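Local coordinates for protein aminotransferase (Bacillus subtilis, PDB 6L1O) that acts as a PLP-dependent aminotransferase in the biosynthesis of bacilysin, a dipeptide antibiotic built of L-alanine and L-anticapsin, at residues P155-I160 with A186-K191; T240-G245 with E292-I297; R296-R301 with G322-W327. One frame throughout, in Å; residues are numbered along the deposited sequence.

Overall arrangement
Followed from the N terminus, interaction 1 closes before the others open; interaction 3 opens on the residues where interaction 2 ends, and none is nested. In interaction 1 the loop between strands 141-146 and 168-174 meets the start of helix 186-199, beside the seven-stranded mixed sheet. Interaction 2 then joins the turn after helix 237-240, close to the cofactor site, to helix 289-313. Interaction 3, sharing Arg296 and Ile297 with it, ties the same helix to the entrance of strand 325-329 in the three-stranded antiparallel sheet. The centres of interactions 2 and 3 lie about 11 Å apart, and Asn242 packs against Tyr298; interaction 1 is separate, with centres about 29 and 26 Å away.

Interaction 1: P155-I160 with A186-K191; sequences PDFEKI and AAFYAK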
ATOM      1  N   PRO B 155       0.854  30.894   1.921  1.00 21.30           N
ATOM      2  CA  PRO B 155       1.525  31.276   0.679  1.00 22.46           C
ATOM      3  C   PRO B 155       0.798  32.509   0.076  1.00 25.34           C
ATOM      4  O   PRO B 155      -0.399  32.689   0.296  1.00 25.33           O
ATOM      5  CB  PRO B 155       1.302  30.060  -0.214  1.00 23.46           C
ATOM      6  CG  PRO B 155      -0.016  29.519   0.234  1.00 23.74           C
ATOM      7  CD  PRO B 155       0.011  29.705   1.729  1.00 23.66           C
ATOM      8  N   ASP B 156       1.558  33.355  -0.610  1.00 30.89           N
ATOM      9  CA  ASP B 156       1.007  34.447  -1.415  1.00 31.16           C
ATOM     10  C   ASP B 156       0.945  33.962  -2.871  1.00 27.26           C
ATOM     11  O   ASP B 156       1.969  33.886  -3.562  1.00 27.55           O
ATOM     12  CB  ASP B 156       1.892  35.692  -1.290  1.00 28.28           C
ATOM     13  CG  ASP B 156       1.290  36.915  -1.989  1.00 35.45           C
ATOM     14  OD1 ASP B 156       0.358  36.770  -2.831  1.00 35.19           O
ATOM     15  OD2 ASP B 156       1.789  38.027  -1.688  1.00 36.31           O
ATOM     16  N   PHE B 157      -0.253  33.675  -3.336  1.00 27.74           N
ATOM     17  CA  PHE B 157      -0.445  33.021  -4.653  1.00 28.56           C
ATOM     18  C   PHE B 157      -0.126  33.959  -5.829  1.00 35.17           C
ATOM     19  O   PHE B 157       0.224  33.497  -6.923  1.00 35.53           O
ATOM     20  CB  PHE B 157      -1.863  32.501  -4.792  1.00 27.15           C
ATOM     21  CG  PHE B 157      -2.222  31.428  -3.783  1.00 25.48           C
ATOM     22  CD1 PHE B 157      -1.517  30.229  -3.756  1.00 24.72           C
ATOM     23  CD2 PHE B 157      -3.240  31.615  -2.893  1.00 28.59           C
ATOM     24  CE1 PHE B 157      -1.824  29.234  -2.838  1.00 22.48           C
ATOM     25  CE2 PHE B 157      -3.570  30.628  -1.950  1.00 29.42           C
ATOM     26  CZ  PHE B 157      -2.871  29.429  -1.948  1.00 25.91           C
ATOM     27  N   GLU B 158      -0.221  35.262  -5.581  1.00 35.62           N
ATOM     28  CA  GLU B 158       0.132  36.274  -6.573  1.00 39.26           C
ATOM     29  C   GLU B 158       1.638  36.462  -6.722  1.00 39.95           C
ATOM     30  O   GLU B 158       2.080  37.048  -7.704  1.00 38.30           O
ATOM     31  CB  GLU B 158      -0.534  37.598  -6.202  1.00 40.73           C
ATOM     32  CG  GLU B 158      -2.045  37.556  -6.305  1.00 46.14           C
ATOM     33  CD  GLU B 158      -2.529  37.359  -7.747  1.00 53.54           C
ATOM     34  OE1 GLU B 158      -1.861  37.856  -8.684  1.00 58.05           O
ATOM     35  OE2 GLU B 158      -3.586  36.713  -7.954  1.00 56.45           O
ATOM     36  N   LYS B 159       2.422  35.941  -5.775  1.00 33.48           N
ATOM     37  CA  LYS B 159       3.868  35.946  -5.892  1.00 35.10           C
ATOM     38  C   LYS B 159       4.375  34.895  -6.883  1.00 33.62           C
ATOM     39  O   LYS B 159       5.506  34.946  -7.268  1.00 35.90           O
ATOM     40  CB  LYS B 159       4.531  35.774  -4.519  1.00 33.75           C
ATOM     41  N   ILE B 160       3.529  33.945  -7.270  1.00 33.06           N
ATOM     42  CA  ILE B 160       3.941  32.855  -8.138  1.00 36.38           C
ATOM     43  C   ILE B 160       4.058  33.413  -9.562  1.00 35.75           C
ATOM     44  O   ILE B 160       3.159  34.109 -10.050  1.00 38.53           O
ATOM     45  CB  ILE B 160       2.941  31.693  -8.140  1.00 35.84           C
ATOM     46  CG1 ILE B 160       2.793  31.091  -6.717  1.00 34.48           C
ATOM     47  CG2 ILE B 160       3.403  30.611  -9.103  1.00 35.02           C
ATOM     48  CD1 ILE B 160       1.542  30.216  -6.575  1.00 30.40           C
ATOM     49  N   ALA B 186     -11.348  29.588   6.601  1.00 34.10           N
ATOM     50  CA  ALA B 186     -12.235  29.411   5.441  1.00 34.90           C
ATOM     51  C   ALA B 186     -11.934  30.380   4.300  1.00 31.06           C
ATOM     52  O   ALA B 186     -11.901  29.980   3.131  1.00 29.79           O
ATOM     53  CB  ALA B 186     -13.684  29.549   5.858  1.00 36.22           C
ATOM     54  N   ALA B 187     -11.656  31.622   4.662  1.00 31.16           N
ATOM     55  CA  ALA B 187     -11.276  32.649   3.684  1.00 33.79           C
ATOM     56  C   ALA B 187      -9.990  32.288   2.921  1.00 29.50           C
ATOM     57  O   ALA B 187      -9.900  32.485   1.703  1.00 26.44           O
ATOM     58  CB  ALA B 187     -11.092  34.026   4.371  1.00 34.98           C
ATOM     59  N   PHE B 188      -8.962  31.841   3.635  1.00 25.46           N
ATOM     60  CA  PHE B 188      -7.747  31.416   2.923  1.00 23.41           C
ATOM     61  C   PHE B 188      -8.058  30.285   1.941  1.00 23.69           C
ATOM     62  O   PHE B 188      -7.619  30.308   0.799  1.00 21.80           O
ATOM     63  CB  PHE B 188      -6.671  30.961   3.861  1.00 23.52           C
ATOM     64  CG  PHE B 188      -5.543  30.280   3.170  1.00 22.55           C
ATOM     65  CD1 PHE B 188      -4.615  31.012   2.465  1.00 24.18           C
ATOM     66  CD2 PHE B 188      -5.444  28.903   3.176  1.00 22.92           C
ATOM     67  CE1 PHE B 188      -3.579  30.385   1.809  1.00 24.56           C
ATOM     68  CE2 PHE B 188      -4.444  28.263   2.505  1.00 23.73           C
ATOM     69  CZ  PHE B 188      -3.480  28.979   1.846  1.00 24.40           C
ATOM     70  N   TYR B 189      -8.860  29.334   2.402  1.00 25.15           N
ATOM     71  CA  TYR B 189      -9.174  28.182   1.584  1.00 26.62           C
ATOM     72  C   TYR B 189     -10.009  28.568   0.376  1.00 27.64           C
ATOM     73  O   TYR B 189      -9.875  27.960  -0.676  1.00 25.19           O
ATOM     74  CB  TYR B 189      -9.895  27.094   2.411  1.00 25.40           C
ATOM     75  CG  TYR B 189      -9.015  26.373   3.405  1.00 24.96           C
ATOM     76  CD1 TYR B 189      -7.773  25.906   3.046  1.00 21.23           C
ATOM     77  CD2 TYR B 189      -9.438  26.144   4.718  1.00 28.22           C
ATOM     78  CE1 TYR B 189      -6.974  25.266   3.951  1.00 23.40           C
ATOM     79  CE2 TYR B 189      -8.627  25.477   5.641  1.00 26.17           C
ATOM     80  CZ  TYR B 189      -7.410  25.032   5.243  1.00 24.67           C
ATOM     81  OH  TYR B 189      -6.578  24.377   6.146  1.00 27.91           O
ATOM     82  N   ALA B 190     -10.880  29.568   0.548  1.00 27.39           N
ATOM     83  CA  ALA B 190     -11.705  30.050  -0.560  1.00 29.63           C
ATOM     84  C   ALA B 190     -10.838  30.684  -1.631  1.00 26.50           C
ATOM     85  O   ALA B 190     -11.059  30.485  -2.813  1.00 28.23           O
ATOM     86  CB  ALA B 190     -12.753  31.044  -0.055  1.00 27.23           C
ATOM     87  N   LYS B 191      -9.847  31.422  -1.176  1.00 24.38           N
ATOM     88  CA  LYS B 191      -8.886  32.089  -2.012  1.00 27.66           C
ATOM     89  C   LYS B 191      -8.044  31.096  -2.802  1.00 28.02           C
ATOM     90  O   LYS B 191      -7.886  31.200  -4.003  1.00 27.71           O
ATOM     91  CB  LYS B 191      -8.002  32.935  -1.095  1.00 30.41           C
ATOM     92  CG  LYS B 191      -7.305  34.100  -1.704  1.00 35.22           C
ATOM     93  CD  LYS B 191      -6.878  35.047  -0.600  1.00 36.98           C
ATOM     94  CE  LYS B 191      -5.907  36.119  -1.055  1.00 44.07           C
ATOM     95  NZ  LYS B 191      -5.681  37.083   0.077  1.00 44.79           N
TER
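Pro155 and Phe157 face Phe188 across a gap between backbones that stay well apart: the CA atoms of Pro155 and Phe188 are 9.5 Å from each other, and no hydrogen bond links the loop 155-160 to the helical segment 186-191. Side chains alone bridge this distance. The outer end of the Phe188 ring does the touching, its CZ lying 3.6 Å from Pro155 CD, while Pro155 CG comes to the ring's edge in its plane. With CG anti to the backbone N (chi1 169°), the Phe188 ring reaches out from the helix toward the loop. Phe157 joins through CE2, which is 3.8 Å from Phe188 CE1. The two phenyl planes are tilted by only 23°, yet the centroids are 5.8 Å apart, so the rings are slid past one another with little overlap and make rim contacts instead of a full stack. Within the loop, an Asx turn shapes the backbone beside Phe157: Asp156 OD1 accepts from Glu158 N at 3.2 Å, the donor meeting the anti side of the carboxylate and 34° out of its plane. Leu173 of strand 168-174 touches both Pro155 and Phe188, Met145 of strand 141-146 touches Pro155 and Phe157, and Phe195, further along helix 186-199, meets the Phe157 ring, an apolar cluster that joins the loop to that helix and to strands 168-174 and 141-146 of the mixed sheet.

Interaction 2: T240-G245 with E292-I297; sequences TFNMAG and ESLKRI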
ATOM      1  N   THR B 240      -4.802  11.918  14.719  1.00 14.58           N
ATOM      2  CA  THR B 240      -6.043  12.162  15.405  1.00 16.17           C
ATOM      3  C   THR B 240      -6.327  11.117  16.464  1.00 15.35           C
ATOM      4  O   THR B 240      -6.774  11.431  17.551  1.00 14.55           O
ATOM      5  CB  THR B 240      -7.231  12.207  14.413  1.00 15.86           C
ATOM      6  OG1 THR B 240      -7.032  13.310  13.513  1.00 15.38           O
ATOM      7  CG2 THR B 240      -8.533  12.421  15.163  1.00 16.94           C
ATOM      8  N   PHE B 241      -6.013   9.883  16.155  1.00 14.84           N
ATOM      9  CA  PHE B 241      -6.434   8.760  16.983  1.00 14.17           C
ATOM     10  C   PHE B 241      -5.319   7.956  17.564  1.00 13.64           C
ATOM     11  O   PHE B 241      -5.539   6.840  18.086  1.00 14.67           O
ATOM     12  CB  PHE B 241      -7.349   7.846  16.149  1.00 13.11           C
ATOM     13  CG  PHE B 241      -8.609   8.517  15.698  1.00 13.24           C
ATOM     14  CD1 PHE B 241      -9.596   8.845  16.600  1.00 14.40           C
ATOM     15  CD2 PHE B 241      -8.808   8.813  14.341  1.00 13.20           C
ATOM     16  CE1 PHE B 241     -10.761   9.482  16.176  1.00 14.98           C
ATOM     17  CE2 PHE B 241      -9.987   9.373  13.914  1.00 12.83           C
ATOM     18  CZ  PHE B 241     -10.960   9.719  14.851  1.00 14.33           C
ATOM     19  N   ASN B 242      -4.084   8.485  17.516  1.00 15.53           N
ATOM     20  CA  ASN B 242      -2.905   7.695  17.906  1.00 14.86           C
ATOM     21  C   ASN B 242      -2.917   6.332  17.175  1.00 16.95           C
ATOM     22  O   ASN B 242      -2.789   5.230  17.792  1.00 14.49           O
ATOM     23  CB  ASN B 242      -2.896   7.466  19.425  1.00 14.73           C
ATOM     24  CG  ASN B 242      -2.802   8.711  20.233  1.00 15.09           C
ATOM     25  OD1 ASN B 242      -2.259   9.696  19.806  1.00 14.92           O
ATOM     26  ND2 ASN B 242      -3.357   8.673  21.451  1.00 16.26           N
ATOM     27  N   MET B 243      -3.130   6.382  15.862  1.00 15.55           N
ATOM     28  CA  MET B 243      -3.171   5.170  15.033  1.00 14.07           C
ATOM     29  C   MET B 243      -2.087   5.149  13.968  1.00 14.62           C
ATOM     30  O   MET B 243      -2.253   4.507  12.887  1.00 14.22           O
ATOM     31  CB  MET B 243      -4.565   5.041  14.401  1.00 14.59           C
ATOM     32  CG  MET B 243      -5.635   4.646  15.390  1.00 14.58           C
ATOM     33  SD  MET B 243      -7.301   4.681  14.739  1.00 16.71           S
ATOM     34  CE  MET B 243      -7.285   3.069  13.932  1.00 20.84           C
ATOM     35  N   ALA B 244      -0.930   5.758  14.262  1.00 13.34           N
ATOM     36  CA  ALA B 244       0.143   5.887  13.287  1.00 14.47           C
ATOM     37  C   ALA B 244       0.584   4.570  12.728  1.00 14.71           C
ATOM     38  O   ALA B 244       0.844   4.458  11.510  1.00 14.85           O
ATOM     39  CB  ALA B 244       1.312   6.690  13.857  1.00 14.75           C
ATOM     40  N   GLY B 245       0.617   3.536  13.586  1.00 13.55           N
ATOM     41  CA  GLY B 245       1.079   2.237  13.207  1.00 13.33           C
ATOM     42  C   GLY B 245       0.047   1.425  12.402  1.00 12.49           C
ATOM     43  O   GLY B 245       0.397   0.472  11.738  1.00 11.54           O
ATOM     44  N   GLU B 292     -10.617  15.570  22.033  1.00 18.87           N
ATOM     45  CA  GLU B 292     -10.476  16.842  22.721  1.00 20.59           C
ATOM     46  C   GLU B 292      -9.535  16.686  23.922  1.00 19.31           C
ATOM     47  O   GLU B 292      -8.698  17.571  24.185  1.00 17.31           O
ATOM     48  CB  GLU B 292     -11.830  17.408  23.171  1.00 24.48           C
ATOM     49  CG  GLU B 292     -12.797  17.790  22.055  1.00 30.17           C
ATOM     50  CD  GLU B 292     -12.411  19.114  21.413  1.00 36.39           C
ATOM     51  OE1 GLU B 292     -12.438  20.130  22.122  1.00 45.43           O
ATOM     52  OE2 GLU B 292     -12.041  19.152  20.227  1.00 40.56           O
ATOM     53  N   SER B 293      -9.665  15.575  24.643  1.00 17.79           N
ATOM     54  CA  SER B 293      -8.796  15.261  25.746  1.00 18.11           C
ATOM     55  C   SER B 293      -7.314  15.160  25.311  1.00 17.69           C
ATOM     56  O   SER B 293      -6.403  15.681  26.001  1.00 18.17           O
ATOM     57  CB  SER B 293      -9.216  13.962  26.402  1.00 20.35           C
ATOM     58  OG  SER B 293      -8.506  13.738  27.593  1.00 19.38           O
ATOM     59  N   LEU B 294      -7.069  14.529  24.157  1.00 15.16           N
ATOM     60  CA  LEU B 294      -5.793  14.426  23.585  1.00 15.57           C
ATOM     61  C   LEU B 294      -5.212  15.792  23.180  1.00 14.15           C
ATOM     62  O   LEU B 294      -4.048  16.074  23.451  1.00 16.02           O
ATOM     63  CB  LEU B 294      -5.818  13.484  22.372  1.00 18.15           C
ATOM     64  CG  LEU B 294      -4.522  13.234  21.679  1.00 17.46           C
ATOM     65  CD1 LEU B 294      -3.437  12.692  22.598  1.00 17.94           C
ATOM     66  CD2 LEU B 294      -4.780  12.301  20.498  1.00 18.45           C
ATOM     67  N   LYS B 295      -6.020  16.608  22.540  1.00 15.75           N
ATOM     68  CA  LYS B 295      -5.662  17.988  22.320  1.00 18.00           C
ATOM     69  C   LYS B 295      -5.220  18.775  23.596  1.00 19.13           C
ATOM     70  O   LYS B 295      -4.288  19.596  23.545  1.00 15.56           O
ATOM     71  CB  LYS B 295      -6.846  18.706  21.676  1.00 20.49           C
ATOM     72  CG  LYS B 295      -6.519  20.170  21.344  1.00 23.30           C
ATOM     73  CD  LYS B 295      -7.450  20.675  20.272  1.00 27.19           C
ATOM     74  CE  LYS B 295      -8.657  21.395  20.871  1.00 31.82           C
ATOM     75  NZ  LYS B 295      -9.395  22.103  19.795  1.00 37.50           N
ATOM     76  N   ARG B 296      -5.878  18.517  24.728  1.00 17.46           N
ATOM     77  CA  ARG B 296      -5.556  19.210  25.959  1.00 17.98           C
ATOM     78  C   ARG B 296      -4.237  18.710  26.517  1.00 15.30           C
ATOM     79  O   ARG B 296      -3.490  19.499  27.086  1.00 17.56           O
ATOM     80  CB  ARG B 296      -6.661  19.073  27.036  1.00 16.49           C
ATOM     81  CG  ARG B 296      -8.003  19.708  26.729  1.00 18.73           C
ATOM     82  CD  ARG B 296      -8.878  19.782  27.995  1.00 19.94           C
ATOM     83  NE  ARG B 296      -9.396  18.457  28.400  1.00 21.33           N
ATOM     84  CZ  ARG B 296     -10.475  17.882  27.867  1.00 19.45           C
ATOM     85  NH1 ARG B 296     -11.219  18.558  26.984  1.00 21.43           N
ATOM     86  NH2 ARG B 296     -10.883  16.706  28.277  1.00 18.25           N
ATOM     87  N   ILE B 297      -3.924  17.429  26.340  1.00 15.09           N
ATOM     88  CA  ILE B 297      -2.608  16.882  26.685  1.00 15.48           C
ATOM     89  C   ILE B 297      -1.499  17.616  25.921  1.00 18.40           C
ATOM     90  O   ILE B 297      -0.476  18.029  26.524  1.00 14.39           O
ATOM     91  CB  ILE B 297      -2.498  15.388  26.455  1.00 15.97           C
ATOM     92  CG1 ILE B 297      -3.377  14.627  27.480  1.00 19.28           C
ATOM     93  CG2 ILE B 297      -1.060  14.890  26.540  1.00 18.21           C
ATOM     94  CD1 ILE B 297      -3.666  13.183  27.165  1.00 20.74           C
TER
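Leu294 projects from helix 289-313 into the turn 240-245, and its CD2 methyl is the point on which the contact converges. That methyl lies 3.7 Å from Thr240 O and equally 3.7 Å from Asn242 OD1, touching a main-chain carbonyl and a side-chain amide together. A chi1 of -178° leaves the isobutyl group extended from the main chain, to meet Asn242 coming from the opposite direction. CD1 plays a smaller part, 4.2 Å from Asn242 ND2. The whole contact is buried but small, 110 Å² summed over both sides, and the nearest CA pair, Thr240 and Leu294, is still 8.5 Å apart. Away from Leu294, the same helix segment is more open: Glu292 is exposed, Lys295 partly so, and the salt bridge from Lys295 NZ to Glu292 OE2 is long at 4.0 Å, though NZ also bonds to Glu213 O. Beyond the two segments, Asn242 ND2 donates to Pro45 O, and Thr240 OG1 bonds to Tyr235 OH; the Thr240 side chain is about 9 Å from the bound pyridoxal phosphate. No hydrogen bond joins 240-245 to 292-297. Asn242 OD1 is buried with no polar partner in the model and has the Leu294 CD2 methyl against it; the chemistry implies that van der Waals contact makes this junction, while the orientation of the amide is probably fixed by the bond from ND2 to Pro45 O.

Interaction 3: R296-R301 with G322-W327; sequences RIYKER and GTFYVW
Tyr298 on helix 289-313 packs against Phe324 just before strand 325-329, where the two backbones come near: their CA atoms are 6.1 Å apart. The two rings meet aslant, with planes at 58° and centroids 5.0 Å from each other. Both side chains point the same way and lie alongside one another. Phe324 CD2 sits above one face of the tyrosine ring, displaced toward its rim, and is 3.6 Å from Tyr298 CE2. A CH-pi contact supplements this: Phe324 CB stands 4.1 Å from the Tyr298 ring centroid and only 15° off the ring normal. The phenylalanine thus addresses the tyrosine face with its methylene as well as its ring. Its CG lies between the backbone N and the carbonyl carbon (chi1 45°), bringing the ring alongside Tyr298.

No hydrogen bond crosses the contact; a local pair shapes the loop leading into strand 325-329. Thr323 OG1 donates to Gly322 O at 2.7 Å, in the carbonyl plane and on a lone pair, and accepts from Tyr325 N at 3.0 Å in an ST turn. Gripped by both bonds, the hydroxyl braces the backbone on either side of Phe324 in sequence.

Further aromatic neighbours extend the group. Tyr209, a pyridoxal phosphate-binding residue, meets Phe324 edge-to-face and bonds through its hydroxyl to Tyr325 OH, whereas Phe212 packs edge-to-face with Tyr298. The Phe324 side chain is about 7 Å from the bound cofactor. Tyr298 OH is buried without a polar partner in the model, its nearest approaches across the contact being to ring carbons of Phe324. Dispersion and CH-pi contact thus hold the pair together, placing Phe324 as a second-shell neighbour of the cofactor site, in contact with both Tyr298 and cofactor-binding Tyr209.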
ATOM      1  N   ARG B 296      -5.878  18.517  24.728  1.00 17.46           N
ATOM      2  CA  ARG B 296      -5.556  19.210  25.959  1.00 17.98           C
ATOM      3  C   ARG B 296      -4.237  18.710  26.517  1.00 15.30           C
ATOM      4  O   ARG B 296      -3.490  19.499  27.086  1.00 17.56           O
ATOM      5  CB  ARG B 296      -6.661  19.073  27.036  1.00 16.49           C
ATOM      6  CG  ARG B 296      -8.003  19.708  26.729  1.00 18.73           C
ATOM      7  CD  ARG B 296      -8.878  19.782  27.995  1.00 19.94           C
ATOM      8  NE  ARG B 296      -9.396  18.457  28.400  1.00 21.33           N
ATOM      9  CZ  ARG B 296     -10.475  17.882  27.867  1.00 19.45           C
ATOM     10  NH1 ARG B 296     -11.219  18.558  26.984  1.00 21.43           N
ATOM     11  NH2 ARG B 296     -10.883  16.706  28.277  1.00 18.25           N
ATOM     12  N   ILE B 297      -3.924  17.429  26.340  1.00 15.09           N
ATOM     13  CA  ILE B 297      -2.608  16.882  26.685  1.00 15.48           C
ATOM     14  C   ILE B 297      -1.499  17.616  25.921  1.00 18.40           C
ATOM     15  O   ILE B 297      -0.476  18.029  26.524  1.00 14.39           O
ATOM     16  CB  ILE B 297      -2.498  15.388  26.455  1.00 15.97           C
ATOM     17  CG1 ILE B 297      -3.377  14.627  27.480  1.00 19.28           C
ATOM     18  CG2 ILE B 297      -1.060  14.890  26.540  1.00 18.21           C
ATOM     19  CD1 ILE B 297      -3.666  13.183  27.165  1.00 20.74           C
ATOM     20  N   TYR B 298      -1.671  17.720  24.588  1.00 16.43           N
ATOM     21  CA  TYR B 298      -0.640  18.405  23.798  1.00 17.29           C
ATOM     22  C   TYR B 298      -0.501  19.857  24.207  1.00 16.61           C
ATOM     23  O   TYR B 298       0.643  20.347  24.329  1.00 18.15           O
ATOM     24  CB  TYR B 298      -0.940  18.247  22.288  1.00 17.41           C
ATOM     25  CG  TYR B 298      -0.724  16.836  21.802  1.00 14.88           C
ATOM     26  CD1 TYR B 298       0.340  16.067  22.258  1.00 17.48           C
ATOM     27  CD2 TYR B 298      -1.599  16.245  20.883  1.00 15.85           C
ATOM     28  CE1 TYR B 298       0.549  14.795  21.798  1.00 18.51           C
ATOM     29  CE2 TYR B 298      -1.407  14.981  20.428  1.00 14.59           C
ATOM     30  CZ  TYR B 298      -0.347  14.244  20.868  1.00 19.46           C
ATOM     31  OH  TYR B 298      -0.116  12.974  20.381  1.00 16.57           O
ATOM     32  N   LYS B 299      -1.627  20.550  24.424  1.00 17.55           N
ATOM     33  CA  LYS B 299      -1.593  21.948  24.825  1.00 18.81           C
ATOM     34  C   LYS B 299      -0.859  22.138  26.185  1.00 20.83           C
ATOM     35  O   LYS B 299      -0.088  23.065  26.357  1.00 19.56           O
ATOM     36  CB  LYS B 299      -3.017  22.533  24.861  1.00 19.81           C
ATOM     37  CG  LYS B 299      -3.145  23.994  25.304  1.00 23.26           C
ATOM     38  CD  LYS B 299      -2.288  24.921  24.457  1.00 28.23           C
ATOM     39  CE  LYS B 299      -2.472  26.399  24.866  1.00 29.36           C
ATOM     40  NZ  LYS B 299      -1.277  27.207  24.521  1.00 32.08           N
ATOM     41  N   GLU B 300      -1.093  21.232  27.119  1.00 21.03           N
ATOM     42  CA  GLU B 300      -0.393  21.284  28.386  1.00 21.26           C
ATOM     43  C   GLU B 300       1.107  21.093  28.214  1.00 18.95           C
ATOM     44  O   GLU B 300       1.903  21.751  28.874  1.00 20.81           O
ATOM     45  CB  GLU B 300      -0.953  20.240  29.321  1.00 24.08           C
ATOM     46  CG  GLU B 300      -0.202  19.984  30.611  1.00 26.65           C
ATOM     47  CD  GLU B 300      -0.127  21.179  31.529  1.00 37.37           C
ATOM     48  OE1 GLU B 300      -1.065  22.027  31.505  1.00 34.28           O
ATOM     49  OE2 GLU B 300       0.881  21.263  32.296  1.00 45.31           O
ATOM     50  N   ARG B 301       1.510  20.176  27.356  1.00 15.67           N
ATOM     51  CA  ARG B 301       2.928  19.906  27.124  1.00 17.94           C
ATOM     52  C   ARG B 301       3.559  21.131  26.496  1.00 16.66           C
ATOM     53  O   ARG B 301       4.623  21.531  26.889  1.00 17.71           O
ATOM     54  CB  ARG B 301       3.134  18.670  26.223  1.00 16.53           C
ATOM     55  CG  ARG B 301       2.831  17.370  26.928  1.00 16.63           C
ATOM     56  CD  ARG B 301       2.890  16.202  25.974  1.00 18.70           C
ATOM     57  NE  ARG B 301       2.564  14.938  26.651  1.00 18.02           N
ATOM     58  CZ  ARG B 301       2.545  13.759  26.056  1.00 20.70           C
ATOM     59  NH1 ARG B 301       2.896  13.634  24.766  1.00 19.59           N
ATOM     60  NH2 ARG B 301       2.281  12.698  26.756  1.00 20.82           N
ATOM     61  N   GLY B 322      -1.524  25.332  16.056  1.00 17.14           N
ATOM     62  CA  GLY B 322      -2.045  23.960  15.844  1.00 18.76           C
ATOM     63  C   GLY B 322      -0.904  22.996  15.721  1.00 17.33           C
ATOM     64  O   GLY B 322       0.252  23.408  15.729  1.00 19.94           O
ATOM     65  N   THR B 323      -1.224  21.710  15.584  1.00 17.63           N
ATOM     66  CA  THR B 323      -0.256  20.594  15.632  1.00 15.17           C
ATOM     67  C   THR B 323       0.430  20.415  17.007  1.00 15.14           C
ATOM     68  O   THR B 323       0.276  21.228  17.880  1.00 15.72           O
ATOM     69  CB  THR B 323       0.866  20.705  14.589  1.00 15.94           C
ATOM     70  OG1 THR B 323       1.972  21.468  15.105  1.00 16.06           O
ATOM     71  CG2 THR B 323       0.369  21.268  13.265  1.00 16.66           C
ATOM     72  N   PHE B 324       1.259  19.388  17.138  1.00 14.11           N
ATOM     73  CA  PHE B 324       2.033  19.179  18.345  1.00 15.48           C
ATOM     74  C   PHE B 324       3.490  19.529  18.172  1.00 14.37           C
ATOM     75  O   PHE B 324       4.328  18.993  18.873  1.00 16.77           O
ATOM     76  CB  PHE B 324       1.881  17.790  18.938  1.00 15.59           C
ATOM     77  CG  PHE B 324       1.957  16.644  17.950  1.00 15.57           C
ATOM     78  CD1 PHE B 324       3.091  16.428  17.153  1.00 17.03           C
ATOM     79  CD2 PHE B 324       0.883  15.800  17.802  1.00 18.05           C
ATOM     80  CE1 PHE B 324       3.175  15.354  16.287  1.00 17.82           C
ATOM     81  CE2 PHE B 324       0.963  14.701  16.941  1.00 19.47           C
ATOM     82  CZ  PHE B 324       2.117  14.487  16.189  1.00 16.62           C
ATOM     83  N   TYR B 325       3.771  20.424  17.233  1.00 14.58           N
ATOM     84  CA  TYR B 325       5.140  20.847  16.947  1.00 15.73           C
ATOM     85  C   TYR B 325       5.387  22.279  17.462  1.00 14.14           C
ATOM     86  O   TYR B 325       4.496  23.125  17.377  1.00 14.65           O
ATOM     87  CB  TYR B 325       5.412  20.817  15.433  1.00 13.73           C
ATOM     88  CG  TYR B 325       5.260  19.490  14.825  1.00 12.76           C
ATOM     89  CD1 TYR B 325       6.085  18.426  15.197  1.00 13.79           C
ATOM     90  CD2 TYR B 325       4.293  19.253  13.845  1.00 14.71           C
ATOM     91  CE1 TYR B 325       5.922  17.169  14.658  1.00 15.97           C
ATOM     92  CE2 TYR B 325       4.154  17.981  13.291  1.00 15.33           C
ATOM     93  CZ  TYR B 325       4.957  16.962  13.678  1.00 14.30           C
ATOM     94  OH  TYR B 325       4.819  15.690  13.148  1.00 18.72           O
ATOM     95  N   VAL B 326       6.575  22.510  17.997  1.00 14.01           N
ATOM     96  CA  VAL B 326       7.042  23.864  18.314  1.00 14.81           C
ATOM     97  C   VAL B 326       8.137  24.207  17.304  1.00 14.93           C
ATOM     98  O   VAL B 326       9.056  23.446  17.103  1.00 16.42           O
ATOM     99  CB  VAL B 326       7.585  23.958  19.763  1.00 18.11           C
ATOM    100  CG1 VAL B 326       8.122  25.384  20.091  1.00 19.29           C
ATOM    101  CG2 VAL B 326       6.510  23.550  20.766  1.00 20.05           C
ATOM    102  N   TRP B 327       7.989  25.333  16.622  1.00 14.77           N
ATOM    103  CA  TRP B 327       8.952  25.797  15.577  1.00 15.21           C
ATOM    104  C   TRP B 327       9.818  26.884  16.219  1.00 16.86           C
ATOM    105  O   TRP B 327       9.314  27.970  16.496  1.00 17.53           O
ATOM    106  CB  TRP B 327       8.140  26.323  14.410  1.00 15.42           C
ATOM    107  CG  TRP B 327       8.804  26.757  13.136  1.00 15.06           C
ATOM    108  CD1 TRP B 327       8.665  27.982  12.534  1.00 17.13           C
ATOM    109  CD2 TRP B 327       9.637  25.969  12.245  1.00 14.75           C
ATOM    110  NE1 TRP B 327       9.361  28.001  11.358  1.00 16.40           N
ATOM    111  CE2 TRP B 327       9.955  26.777  11.155  1.00 14.94           C
ATOM    112  CE3 TRP B 327      10.113  24.648  12.267  1.00 14.54           C
ATOM    113  CZ2 TRP B 327      10.760  26.323  10.087  1.00 15.31           C
ATOM    114  CZ3 TRP B 327      10.905  24.199  11.254  1.00 15.18           C
ATOM    115  CH2 TRP B 327      11.224  25.043  10.147  1.00 16.47           C
TER